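Local coordinates for UTP--glucose-1-phosphate uridylyltransferase YngB (Bacillus subtilis, PDB 7O2N), which catalyses the formation of UDP-glucose from glucose 1-phosphate and UTP, feeding glycolipid synthesis and wall teichoic acid glucosylation, at residues V33-A37 with I38-V42; A141-Q144 with L145-Y149; P164-V167 with S168-G171. All blocks are in the same frame, centred on the assembly; numbering follows the deposited sequence.

In the fold
The three contacts follow one another along the chain of a GT-A type nucleotidyltransferase, and none touches another. Interaction 1 lies where a loop enters helix 37-47, beside the second subunit of the homodimer. Interaction 2 is on helix 141-152, its centre about 21 Å away and its nearest atoms about 7 Å away; E44 and S48, near the end of helix 37-47, reach it through weak hydrogen bonds. Interaction 3 is a surface turn after strand 156-161, the strand on which L145 packs, its centre about 23 Å from interaction 2 and 26 Å from interaction 1. Of the three, interaction 1 includes the end of the long loop after strand 6-11, which in this family probably takes part in nucleotide binding.

Interaction 1 (V33-A37 with I38-V42); sequences VDKPA and IQYIV
The Y40 ring has the K35 side chain over one face, the backbone of A37 at its edge and V33 at its hydroxyl end. K35 CE sits 3.8 Å from the centroid of the Y40 ring in a CH-pi contact, and K35 NZ lies over the same face, 4.8 Å from that centroid, as a cation-pi partner. Bends at chi2 and chi3 (-137° and -70°) curl the lysine chain across the tyrosine at about a right angle. A37 CA lies in the ring plane, while the backbone N of V33 donates to Y40 OH over 3.2 Å. The Q39 side chain crosses the lysine at about a right angle, its NE2 3.4 Å from K35 CD. E43 ties the two together, forming a salt bridge with K35 NZ and accepting a hydrogen bond from Q39 NE2. Here the loop after strand 6-11 becomes helix 37-47, within the beta-alpha-beta crossover leading to the parallel strand 52-57. Its entry turn is fastened by Q39 N to P36 O (2.8 Å), with the donor well above the carbonyl plane, and by a weak bond from Y40 N to A37 O. With an alanine in place of Y40, V33 N would probably lose this acceptor and the aliphatic part of K35 the ring face it lies on, leaving that chain held mainly by E43. Y40 and V33 also pack on I268 of helix 258-269. On the dimer side, P36 and Q39 rest on P20 of the second subunit, whose K258 forms a salt bridge with D34.

Interaction 2 (A141-Q144 with L145-Y149); sequences ALRQ and LMDVY
R143 and D147, one helical turn apart, are joined by a salt bridge of 2.7 Å between R143 NH1 and D147 OD1. The two flat groups stand almost perpendicular, their planes 80° apart, with D147 OD2 over one face of the guanidinium; one nitrogen meets one oxygen, without a two-pronged, coplanar pairing. R143 sends CG anti to its backbone N (chi1 -176°) and then bends at chi2 (101°), which turns the guanidinium along the helix to the aspartate. M146 lies beside the pair, its CE 4.0 Å from R143 NH1, while its SD rests against L142 CG, also at 4.0 Å.

Beneath these side chains runs the backbone ladder of helix 141-152. M146 N donates to L142 O over 3.0 Å, almost straight in line with the carbonyl, whereas the bonds from D147 N to R143 O and from V148 N to Q144 O are weak. The next shell fixes where the helix lies on the sheet. L142 packs on V208, A127 and L129, and L145 on R206 and V156, so this face bears on strands 125-129, 156-161 and 206-210. At the start of the helix E44 and S48 accept weak hydrogen bonds from the amides of L142 and R143. The Q144 amide is engaged at both atoms, NE2 by T139 O and OE1 by the backbone N of E249.

The polar pair thus lies on a partly exposed side of a largely buried helix. With one nitrogen meeting one oxygen between crossed planes, the bridge probably depends more on charge attraction than on paired directional bonds, and solvent at this partly exposed side would probably weaken it.

Interaction 3 (P164-V167 with S168-G171); sequences PEDV and SKYG
D166 and K169 are brought side by side by the torsions of both chains. D166 carries CG anti to its carbonyl carbon (chi1 -52°), and the lysine, bent at chi3 and chi4 (-47° and -52°), doubles back so that both side chains run the same way. K169 CE comes within 3.9 Å of D166 CB, and K169 NZ reaches D166 OD1 at 3.8 Å, a long salt bridge. The aliphatic end of the lysine therefore lies along the aspartate, and the charges meet loosely at a surface where solvent would probably screen them.

Underneath, D166 O takes a hydrogen bond from K169 N over 3.1 Å, the N-H tilted well above the carbonyl plane. The following carbonyl, V167 O, receives a weaker bond from Y170 N at 3.3 Å. Both join residues three apart, the spacing of a 3-10 turn. The Y170 ring comes obliquely to the same D166 carbonyl, its CD2 3.2 Å from D166 O, while K169 CB lies 4.0 Å above one ring face, toward the rim.

Other parts of the chain hold the turn in place. V167 is buried against V162 and A197, and S168 OG is hydrogen-bonded to P192 O. Y170 packs on V162, A202 and M204, and its hydroxyl pairs with R252 NH2, which holds the far end of the ring. From there G171 enters strand 171-175, its backbone bonded to V203.

A short 3-10 turn of this kind, with the D166-K169 pair toward the surface, V167 buried, and Y170 just after the turn packed on strand 201-204, is part of the connection between strands 156-161 and 171-175 in the mixed sheet of this GT-A type nucleotidyltransferase.

Interaction 1 (V33-A37 with I38-V42)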
loop_
_atom_site.group_PDB
_atom_site.type_symbol
_atom_site.label_atom_id
_atom_site.label_comp_id
_atom_site.label_asym_id
_atom_site.label_seq_id
_atom_site.Cartn_x
_atom_site.Cartn_y
_atom_site.Cartn_z
ATOM N N VAL A 33 -1.711 0.937 -8.085
ATOM C CA VAL A 33 -2.722 -0.101 -8.239
ATOM C C VAL A 33 -2.232 -1.354 -7.511
ATOM O O VAL A 33 -2.848 -1.849 -6.569
ATOM C CB VAL A 33 -3.168 -0.318 -9.691
ATOM C CG1 VAL A 33 -3.922 -1.633 -9.889
ATOM C CG2 VAL A 33 -3.999 0.856 -10.152
ATOM N N ASP A 34 -1.024 -1.751 -7.879
ATOM C CA ASP A 34 -0.369 -2.927 -7.372
ATOM C C ASP A 34 1.102 -2.679 -7.680
ATOM O O ASP A 34 1.939 -3.577 -7.622
ATOM C CB ASP A 34 -0.926 -4.137 -8.122
ATOM C CG ASP A 34 -0.724 -4.068 -9.631
ATOM O OD1 ASP A 34 -0.364 -3.000 -10.152
ATOM O OD2 ASP A 34 -0.915 -5.099 -10.281
ATOM N N LYS A 35 1.364 -1.431 -8.076
ATOM C CA LYS A 35 2.699 -0.923 -8.305
ATOM C C LYS A 35 3.010 0.147 -7.265
ATOM O O LYS A 35 2.189 1.024 -6.963
ATOM C CB LYS A 35 2.756 -0.236 -9.663
ATOM C CG LYS A 35 2.185 -1.095 -10.764
ATOM C CD LYS A 35 3.019 -1.047 -11.991
ATOM C CE LYS A 35 2.949 0.285 -12.690
ATOM N NZ LYS A 35 3.434 0.096 -14.070
ATOM N N PRO A 36 4.235 0.111 -6.698
ATOM C CA PRO A 36 4.710 1.189 -5.836
ATOM C C PRO A 36 4.748 2.481 -6.645
ATOM O O PRO A 36 5.103 2.485 -7.820
ATOM C CB PRO A 36 6.122 0.716 -5.469
ATOM C CG PRO A 36 6.006 -0.782 -5.558
ATOM C CD PRO A 36 5.202 -0.985 -6.819
ATOM N N ALA A 37 4.372 3.574 -5.978
ATOM C CA ALA A 37 4.278 4.853 -6.640
ATOM C C ALA A 37 5.606 5.124 -7.348
ATOM O O ALA A 37 5.655 5.551 -8.498
ATOM C CB ALA A 37 3.921 5.887 -5.612
ATOM N N ILE A 38 6.706 4.822 -6.656
ATOM C CA ILE A 38 8.039 5.115 -7.166
ATOM C C ILE A 38 8.216 4.464 -8.550
ATOM O O ILE A 38 8.912 4.999 -9.408
ATOM C CB ILE A 38 9.091 4.675 -6.121
ATOM C CG1 ILE A 38 10.385 5.494 -6.098
ATOM C CG2 ILE A 38 9.373 3.194 -6.172
ATOM C CD1 ILE A 38 10.666 6.324 -7.295
ATOM N N GLN A 39 7.542 3.332 -8.788
ATOM C CA GLN A 39 7.760 2.630 -10.040
ATOM C C GLN A 39 7.122 3.395 -11.188
ATOM O O GLN A 39 7.636 3.364 -12.305
ATOM C CB GLN A 39 7.189 1.216 -10.044
ATOM C CG GLN A 39 7.522 0.435 -11.313
ATOM C CD GLN A 39 6.960 -0.964 -11.214
ATOM O OE1 GLN A 39 6.936 -1.589 -10.154
ATOM N NE2 GLN A 39 6.421 -1.453 -12.310
ATOM N N TYR A 40 5.992 4.059 -10.909
ATOM C CA TYR A 40 5.345 4.857 -11.942
ATOM C C TYR A 40 6.326 5.922 -12.427
ATOM O O TYR A 40 6.406 6.172 -13.618
ATOM C CB TYR A 40 3.989 5.413 -11.484
ATOM C CG TYR A 40 2.852 4.425 -11.331
ATOM C CD1 TYR A 40 2.001 4.125 -12.383
ATOM C CD2 TYR A 40 2.593 3.826 -10.111
ATOM C CE1 TYR A 40 0.959 3.224 -12.245
ATOM C CE2 TYR A 40 1.542 2.946 -9.942
ATOM C CZ TYR A 40 0.726 2.637 -11.013
ATOM O OH TYR A 40 -0.301 1.753 -10.829
ATOM N N ILE A 41 7.091 6.516 -11.501
ATOM C CA ILE A 41 7.967 7.628 -11.826
ATOM C C ILE A 41 9.123 7.139 -12.689
ATOM O O ILE A 41 9.425 7.753 -13.714
ATOM C CB ILE A 41 8.504 8.333 -10.577
ATOM C CG1 ILE A 41 7.392 8.645 -9.573
ATOM C CG2 ILE A 41 9.249 9.576 -11.014
ATOM C CD1 ILE A 41 7.879 9.199 -8.254
ATOM N N VAL A 42 9.753 6.033 -12.273
ATOM C CA VAL A 42 10.808 5.426 -13.069
ATOM C C VAL A 42 10.287 5.016 -14.453
ATOM O O VAL A 42 11.019 5.098 -15.433
ATOM C CB VAL A 42 11.472 4.242 -12.341
ATOM C CG1 VAL A 42 12.438 3.486 -13.252
ATOM C CG2 VAL A 42 12.188 4.729 -11.094
#

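Interaction 2 (A141-Q144 with L145-Y149)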
loop_
_atom_site.group_PDB
_atom_site.type_symbol
_atom_site.label_atom_id
_atom_site.label_comp_id
_atom_site.label_asym_id
_atom_site.label_seq_id
_atom_site.Cartn_x
_atom_site.Cartn_y
_atom_site.Cartn_z
ATOM N N ALA A 141 4.791 12.211 -20.012
ATOM C CA ALA A 141 4.796 13.615 -19.625
ATOM C C ALA A 141 6.175 14.243 -19.812
ATOM O O ALA A 141 6.282 15.279 -20.462
ATOM C CB ALA A 141 4.304 13.760 -18.207
ATOM N N LEU A 142 7.220 13.618 -19.239
ATOM C CA LEU A 142 8.565 14.186 -19.259
ATOM C C LEU A 142 9.088 14.343 -20.686
ATOM O O LEU A 142 9.686 15.375 -20.992
ATOM C CB LEU A 142 9.509 13.326 -18.414
ATOM C CG LEU A 142 10.988 13.697 -18.471
ATOM C CD1 LEU A 142 11.237 14.979 -17.689
ATOM C CD2 LEU A 142 11.818 12.552 -17.900
ATOM N N ARG A 143 8.853 13.325 -21.538
ATOM C CA ARG A 143 9.243 13.365 -22.941
ATOM C C ARG A 143 8.825 14.689 -23.568
ATOM O O ARG A 143 9.549 15.235 -24.384
ATOM C CB ARG A 143 8.493 12.299 -23.742
ATOM C CG ARG A 143 8.924 12.223 -25.196
ATOM C CD ARG A 143 9.846 11.033 -25.284
ATOM N NE ARG A 143 10.598 10.973 -26.524
ATOM C CZ ARG A 143 11.427 11.919 -26.952
ATOM N NH1 ARG A 143 11.613 13.016 -26.247
ATOM N NH2 ARG A 143 12.087 11.747 -28.080
ATOM N N GLN A 144 7.632 15.170 -23.188
ATOM C CA GLN A 144 7.041 16.381 -23.727
ATOM C C GLN A 144 7.849 17.607 -23.312
ATOM O O GLN A 144 7.997 18.518 -24.124
ATOM C CB GLN A 144 5.585 16.515 -23.280
ATOM C CG GLN A 144 4.670 15.356 -23.681
ATOM C CD GLN A 144 3.275 15.524 -23.119
ATOM O OE1 GLN A 144 2.863 16.625 -22.720
ATOM N NE2 GLN A 144 2.529 14.423 -23.060
ATOM N N LEU A 145 8.351 17.632 -22.065
ATOM C CA LEU A 145 9.225 18.699 -21.584
ATOM C C LEU A 145 10.540 18.688 -22.353
ATOM O O LEU A 145 11.115 19.752 -22.610
ATOM C CB LEU A 145 9.550 18.477 -20.106
ATOM C CG LEU A 145 8.607 19.118 -19.103
ATOM C CD1 LEU A 145 7.556 18.104 -18.705
ATOM C CD2 LEU A 145 9.378 19.571 -17.875
ATOM N N MET A 146 11.010 17.463 -22.665
ATOM C CA MET A 146 12.303 17.258 -23.298
ATOM C C MET A 146 12.256 17.820 -24.722
ATOM O O MET A 146 13.243 18.365 -25.232
ATOM C CB MET A 146 12.691 15.771 -23.320
ATOM C CG MET A 146 13.343 15.237 -22.039
ATOM S SD MET A 146 13.192 13.396 -21.843
ATOM C CE MET A 146 14.241 12.823 -23.173
ATOM N N ASP A 147 11.075 17.712 -25.347
ATOM C CA ASP A 147 10.893 18.104 -26.732
ATOM C C ASP A 147 10.943 19.623 -26.840
ATOM O O ASP A 147 11.535 20.151 -27.784
ATOM C CB ASP A 147 9.717 17.359 -27.363
ATOM C CG ASP A 147 10.048 15.894 -27.542
ATOM O OD1 ASP A 147 11.124 15.486 -27.075
ATOM O OD2 ASP A 147 9.241 15.172 -28.142
ATOM N N VAL A 148 10.374 20.313 -25.846
ATOM C CA VAL A 148 10.527 21.757 -25.794
ATOM C C VAL A 148 11.990 22.108 -25.511
ATOM O O VAL A 148 12.485 23.109 -26.043
ATOM C CB VAL A 148 9.499 22.484 -24.888
ATOM C CG1 VAL A 148 8.651 21.521 -24.067
ATOM C CG2 VAL A 148 10.089 23.599 -24.017
ATOM N N TYR A 149 12.685 21.267 -24.720
ATOM C CA TYR A 149 14.093 21.531 -24.443
ATOM C C TYR A 149 14.938 21.459 -25.720
ATOM O O TYR A 149 15.679 22.406 -26.013
ATOM C CB TYR A 149 14.681 20.596 -23.382
ATOM C CG TYR A 149 16.114 20.933 -23.059
ATOM C CD1 TYR A 149 16.383 22.003 -22.220
ATOM C CD2 TYR A 149 17.182 20.242 -23.631
ATOM C CE1 TYR A 149 17.683 22.385 -21.938
ATOM C CE2 TYR A 149 18.488 20.628 -23.374
ATOM C CZ TYR A 149 18.735 21.702 -22.520
ATOM O OH TYR A 149 19.987 22.135 -22.192
#

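Interaction 3 (P164-V167 with S168-G171)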
loop_
_atom_site.group_PDB
_atom_site.type_symbol
_atom_site.label_atom_id
_atom_site.label_comp_id
_atom_site.label_asym_id
_atom_site.label_seq_id
_atom_site.Cartn_x
_atom_site.Cartn_y
_atom_site.Cartn_z
ATOM N N PRO A 164 -8.770 28.410 -9.663
ATOM C CA PRO A 164 -8.291 29.434 -8.737
ATOM C C PRO A 164 -7.992 29.059 -7.287
ATOM O O PRO A 164 -7.014 29.569 -6.743
ATOM C CB PRO A 164 -9.355 30.544 -8.803
ATOM C CG PRO A 164 -10.119 30.294 -10.093
ATOM C CD PRO A 164 -9.602 29.009 -10.715
ATOM N N GLU A 165 -8.824 28.210 -6.660
ATOM C CA GLU A 165 -8.709 28.017 -5.219
ATOM C C GLU A 165 -7.377 27.359 -4.882
ATOM O O GLU A 165 -6.746 27.730 -3.893
ATOM C CB GLU A 165 -9.867 27.235 -4.597
ATOM C CG GLU A 165 -10.255 25.990 -5.360
ATOM C CD GLU A 165 -11.297 26.240 -6.433
ATOM O OE1 GLU A 165 -12.256 25.451 -6.492
ATOM O OE2 GLU A 165 -11.147 27.217 -7.209
ATOM N N ASP A 166 -6.951 26.434 -5.752
ATOM C CA ASP A 166 -5.859 25.521 -5.469
ATOM C C ASP A 166 -4.507 26.113 -5.842
ATOM O O ASP A 166 -3.535 25.369 -5.867
ATOM C CB ASP A 166 -5.964 24.215 -6.258
ATOM C CG ASP A 166 -7.286 23.473 -6.184
ATOM O OD1 ASP A 166 -7.908 23.439 -5.090
ATOM O OD2 ASP A 166 -7.675 22.909 -7.232
ATOM N N VAL A 167 -4.419 27.427 -6.094
ATOM C CA VAL A 167 -3.173 27.968 -6.619
ATOM C C VAL A 167 -2.125 28.081 -5.511
ATOM O O VAL A 167 -0.922 28.132 -5.776
ATOM C CB VAL A 167 -3.354 29.279 -7.405
ATOM C CG1 VAL A 167 -4.149 29.067 -8.682
ATOM C CG2 VAL A 167 -3.961 30.381 -6.562
ATOM N N SER A 168 -2.595 28.086 -4.262
ATOM C CA SER A 168 -1.703 28.173 -3.117
ATOM C C SER A 168 -1.112 26.803 -2.792
ATOM O O SER A 168 -0.387 26.656 -1.819
ATOM C CB SER A 168 -2.409 28.761 -1.930
ATOM O OG SER A 168 -2.459 30.177 -2.024
ATOM N N LYS A 169 -1.428 25.801 -3.608
ATOM C CA LYS A 169 -0.947 24.447 -3.413
ATOM C C LYS A 169 0.260 24.224 -4.319
ATOM O O LYS A 169 0.922 23.200 -4.223
ATOM C CB LYS A 169 -2.055 23.450 -3.771
ATOM C CG LYS A 169 -2.050 22.132 -3.004
ATOM C CD LYS A 169 -2.874 21.022 -3.662
ATOM C CE LYS A 169 -4.265 21.426 -4.122
ATOM N NZ LYS A 169 -5.043 22.087 -3.046
ATOM N N TYR A 170 0.538 25.179 -5.207
ATOM C CA TYR A 170 1.424 24.927 -6.335
ATOM C C TYR A 170 2.427 26.069 -6.524
ATOM O O TYR A 170 2.410 27.061 -5.798
ATOM C CB TYR A 170 0.590 24.799 -7.612
ATOM C CG TYR A 170 -0.278 23.574 -7.731
ATOM C CD1 TYR A 170 0.288 22.320 -7.887
ATOM C CD2 TYR A 170 -1.664 23.667 -7.773
ATOM C CE1 TYR A 170 -0.495 21.186 -8.052
ATOM C CE2 TYR A 170 -2.466 22.546 -7.930
ATOM C CZ TYR A 170 -1.875 21.299 -8.075
ATOM O OH TYR A 170 -2.633 20.182 -8.239
ATOM N N GLY A 171 3.320 25.887 -7.506
ATOM C CA GLY A 171 4.080 26.978 -8.093
ATOM C C GLY A 171 3.424 27.455 -9.389
ATOM O O GLY A 171 3.022 26.640 -10.236
#